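Local structure of AxyAgu115A (Amphibacillus xylanus NBRC 15112, 6NPS) at residues I796-T807 with D844-F852. The protein is a glycoside hydrolase of family GH115, an alpha-glucuronidase that probably removes glucuronic acid side groups from arabinoglucuronoxylan. The protein carries 3 engineered substitutions. Numbering follows the deposited sequence.
Sequences IEAEHFATQKAT and DAPFVEYHF
Tyr850 reaches Ala798 with its hydroxyl: OH donates to Ala798 O at 2.7 Å, in the carbonyl plane and on a lone pair (C=O...donor angle 122°). The same ring carries Phe801 CB over one face, 4.0 Å from its centroid, while Ile796 CG2 meets CD1 obliquely. With CG between the backbone N and the carbonyl carbon (chi1 49°), the Phe801 ring turns its own face to Val848 CG1, a CH-pi contact. An alanine in place of Tyr850 would probably leave Ala798 O without this donor and strip Phe801 CB and Ile796 CG2 of their aromatic partner. Next to Phe801, Ala802 CB lies above the centre of the His851 imidazole. That ring is tied by His851 NE2 to Glu849 OE2 at 2.8 Å, on the anti side of the carboxylate, whose OE1 forms a salt bridge with Arg931. A water joins His800 O to His851 N. Toward the other end of the pairing, Lys805 CB sits over the Phe847 ring and Lys805 CE approaches Phe847 CZ to 3.4 Å. The backbone between the two faces positions these side chains: Glu849 O accepts from both Ala802 N (2.7 Å) and Thr803 N (3.3 Å), the signature of a classic beta bulge, and reciprocal bonds link Lys805 with Phe847. The antiparallel pairing fits the 157° between the N-to-C directions of segments 803-805 and 847-852. Strand 847-854 also pairs with 926-934, making this a bulged antiparallel pair in the GH115 C-terminal domain, consistent with the beta-sandwich of galactose-binding-like domains.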
# COMPACT_ATOMS: atom_id res chain seq x y z
N ILE A 796 22.49 21.63 5.43
CA ILE A 796 23.08 22.93 5.10
C ILE A 796 22.53 23.34 3.74
O ILE A 796 22.72 22.61 2.76
CB ILE A 796 24.61 22.84 5.02
CG1 ILE A 796 25.21 22.45 6.37
CG2 ILE A 796 25.19 24.17 4.53
CD1 ILE A 796 26.67 22.07 6.29
N GLU A 797 21.87 24.49 3.66
CA GLU A 797 21.64 25.02 2.32
C GLU A 797 22.97 25.53 1.78
O GLU A 797 23.76 26.15 2.51
CB GLU A 797 20.57 26.11 2.30
CG GLU A 797 19.31 25.74 3.08
CD GLU A 797 18.19 25.07 2.25
OE1 GLU A 797 18.45 24.46 1.19
OE2 GLU A 797 17.03 25.17 2.70
N ALA A 798 23.25 25.21 0.52
CA ALA A 798 24.58 25.38 -0.03
C ALA A 798 25.02 26.84 0.00
O ALA A 798 26.22 27.13 0.05
CB ALA A 798 24.61 24.81 -1.47
N GLU A 799 24.07 27.77 -0.03
CA GLU A 799 24.41 29.18 0.04
C GLU A 799 24.99 29.60 1.40
O GLU A 799 25.65 30.64 1.48
CB GLU A 799 23.15 29.98 -0.31
CG GLU A 799 22.92 31.23 0.43
CD GLU A 799 21.52 31.79 0.25
OE1 GLU A 799 20.87 31.52 -0.78
OE2 GLU A 799 21.10 32.56 1.15
N HIS A 800 24.84 28.78 2.44
CA HIS A 800 25.33 29.15 3.79
C HIS A 800 26.75 28.65 4.07
O HIS A 800 27.07 28.14 5.16
CB HIS A 800 24.34 28.66 4.84
CG HIS A 800 23.04 29.38 4.77
ND1 HIS A 800 21.82 28.76 4.95
CD2 HIS A 800 22.76 30.67 4.47
CE1 HIS A 800 20.85 29.63 4.77
NE2 HIS A 800 21.39 30.80 4.48
N PHE A 801 27.66 28.86 3.12
CA PHE A 801 29.07 28.64 3.37
C PHE A 801 29.63 29.75 4.24
O PHE A 801 29.15 30.88 4.23
CB PHE A 801 29.85 28.57 2.07
CG PHE A 801 29.55 29.68 1.13
CD1 PHE A 801 28.64 29.50 0.11
CD2 PHE A 801 30.20 30.89 1.25
CE1 PHE A 801 28.37 30.52 -0.79
CE2 PHE A 801 29.93 31.93 0.36
CZ PHE A 801 29.01 31.72 -0.68
N ALA A 802 30.67 29.41 4.99
CA ALA A 802 31.31 30.36 5.89
C ALA A 802 32.27 31.27 5.14
O ALA A 802 32.41 32.43 5.50
CB ALA A 802 32.06 29.61 7.01
N THR A 803 32.92 30.76 4.10
CA THR A 803 33.82 31.59 3.32
C THR A 803 34.00 30.92 1.97
O THR A 803 33.52 29.81 1.75
CB THR A 803 35.17 31.80 4.02
OG1 THR A 803 35.83 32.92 3.44
CG2 THR A 803 36.05 30.57 3.92
N GLN A 804 34.67 31.63 1.06
CA GLN A 804 34.87 31.14 -0.30
C GLN A 804 36.14 31.76 -0.84
O GLN A 804 36.56 32.83 -0.41
CB GLN A 804 33.68 31.45 -1.20
CG GLN A 804 33.56 32.88 -1.72
CD GLN A 804 32.31 33.05 -2.58
OE1 GLN A 804 32.16 32.42 -3.63
NE2 GLN A 804 31.39 33.94 -2.13
N LYS A 805 36.80 31.06 -1.75
CA LYS A 805 37.99 31.62 -2.35
C LYS A 805 37.82 31.59 -3.86
O LYS A 805 37.51 30.53 -4.44
CB LYS A 805 39.26 30.90 -1.92
CG LYS A 805 40.51 31.77 -2.13
CD LYS A 805 41.73 31.23 -1.41
CE LYS A 805 41.43 30.95 0.08
NZ LYS A 805 42.63 30.84 0.97
N ALA A 806 37.98 32.75 -4.48
CA ALA A 806 37.98 32.83 -5.92
C ALA A 806 39.42 32.71 -6.43
O ALA A 806 40.38 32.81 -5.66
CB ALA A 806 37.34 34.15 -6.38
N THR A 807 39.58 32.46 -7.72
CA THR A 807 40.90 32.55 -8.32
C THR A 807 40.82 33.55 -9.47
O THR A 807 39.73 33.86 -9.97
CB THR A 807 41.44 31.16 -8.81
OG1 THR A 807 40.60 30.62 -9.83
CG2 THR A 807 41.52 30.14 -7.65
N ASP A 844 43.49 26.27 -10.46
CA ASP A 844 42.56 27.37 -10.68
C ASP A 844 41.17 27.13 -10.08
O ASP A 844 40.30 27.98 -10.24
CB ASP A 844 42.43 27.64 -12.18
CG ASP A 844 41.96 26.39 -12.96
OD1 ASP A 844 41.63 26.50 -14.16
OD2 ASP A 844 41.88 25.30 -12.36
N ALA A 845 40.92 25.99 -9.43
CA ALA A 845 39.57 25.69 -8.95
C ALA A 845 39.18 26.60 -7.79
O ALA A 845 39.90 26.65 -6.80
CB ALA A 845 39.47 24.24 -8.50
N PRO A 846 38.05 27.29 -7.85
CA PRO A 846 37.54 27.99 -6.67
C PRO A 846 36.87 27.02 -5.70
O PRO A 846 36.49 25.90 -6.05
CB PRO A 846 36.49 28.94 -7.25
CG PRO A 846 35.88 28.11 -8.38
CD PRO A 846 37.11 27.35 -8.99
N PHE A 847 36.68 27.49 -4.47
CA PHE A 847 36.02 26.66 -3.46
C PHE A 847 35.10 27.49 -2.58
O PHE A 847 35.18 28.73 -2.53
CB PHE A 847 37.04 25.84 -2.62
CG PHE A 847 37.94 26.64 -1.72
CD1 PHE A 847 37.51 27.06 -0.47
CD2 PHE A 847 39.27 26.88 -2.07
CE1 PHE A 847 38.34 27.74 0.38
CE2 PHE A 847 40.12 27.57 -1.21
CZ PHE A 847 39.65 28.00 0.02
N VAL A 848 34.19 26.79 -1.92
CA VAL A 848 33.41 27.32 -0.80
C VAL A 848 33.75 26.46 0.40
O VAL A 848 34.10 25.29 0.27
CB VAL A 848 31.88 27.33 -1.04
CG1 VAL A 848 31.53 28.43 -2.06
CG2 VAL A 848 31.38 25.97 -1.52
N GLU A 849 33.67 27.06 1.58
CA GLU A 849 34.07 26.38 2.80
C GLU A 849 32.94 26.45 3.82
O GLU A 849 32.44 27.54 4.13
CB GLU A 849 35.35 27.02 3.35
CG GLU A 849 35.90 26.42 4.65
CD GLU A 849 37.21 27.11 5.07
OE1 GLU A 849 38.22 26.96 4.34
OE2 GLU A 849 37.23 27.82 6.10
N TYR A 850 32.57 25.29 4.36
CA TYR A 850 31.53 25.15 5.37
C TYR A 850 32.17 24.76 6.69
O TYR A 850 33.15 24.01 6.71
CB TYR A 850 30.51 24.08 4.95
CG TYR A 850 29.87 24.38 3.63
CD1 TYR A 850 28.67 25.05 3.57
CD2 TYR A 850 30.48 24.00 2.43
CE1 TYR A 850 28.08 25.33 2.37
CE2 TYR A 850 29.89 24.29 1.23
CZ TYR A 850 28.70 24.96 1.21
OH TYR A 850 28.11 25.27 0.02
N HIS A 851 31.65 25.30 7.79
CA HIS A 851 32.16 24.99 9.12
C HIS A 851 31.08 24.21 9.86
O HIS A 851 29.91 24.60 9.80
CB HIS A 851 32.53 26.27 9.91
CG HIS A 851 33.75 26.96 9.38
ND1 HIS A 851 34.16 28.20 9.82
CD2 HIS A 851 34.64 26.59 8.43
CE1 HIS A 851 35.25 28.56 9.18
NE2 HIS A 851 35.57 27.60 8.33
N PHE A 852 31.45 23.12 10.52
CA PHE A 852 30.44 22.34 11.23
C PHE A 852 31.08 21.61 12.40
O PHE A 852 32.28 21.31 12.39
CB PHE A 852 29.71 21.35 10.28
CG PHE A 852 30.58 20.24 9.75
CD1 PHE A 852 30.57 18.99 10.34
CD2 PHE A 852 31.40 20.45 8.64
CE1 PHE A 852 31.37 17.95 9.84
CE2 PHE A 852 32.20 19.43 8.14
CZ PHE A 852 32.19 18.18 8.74
O HOH W 1 29.25 27.00 7.11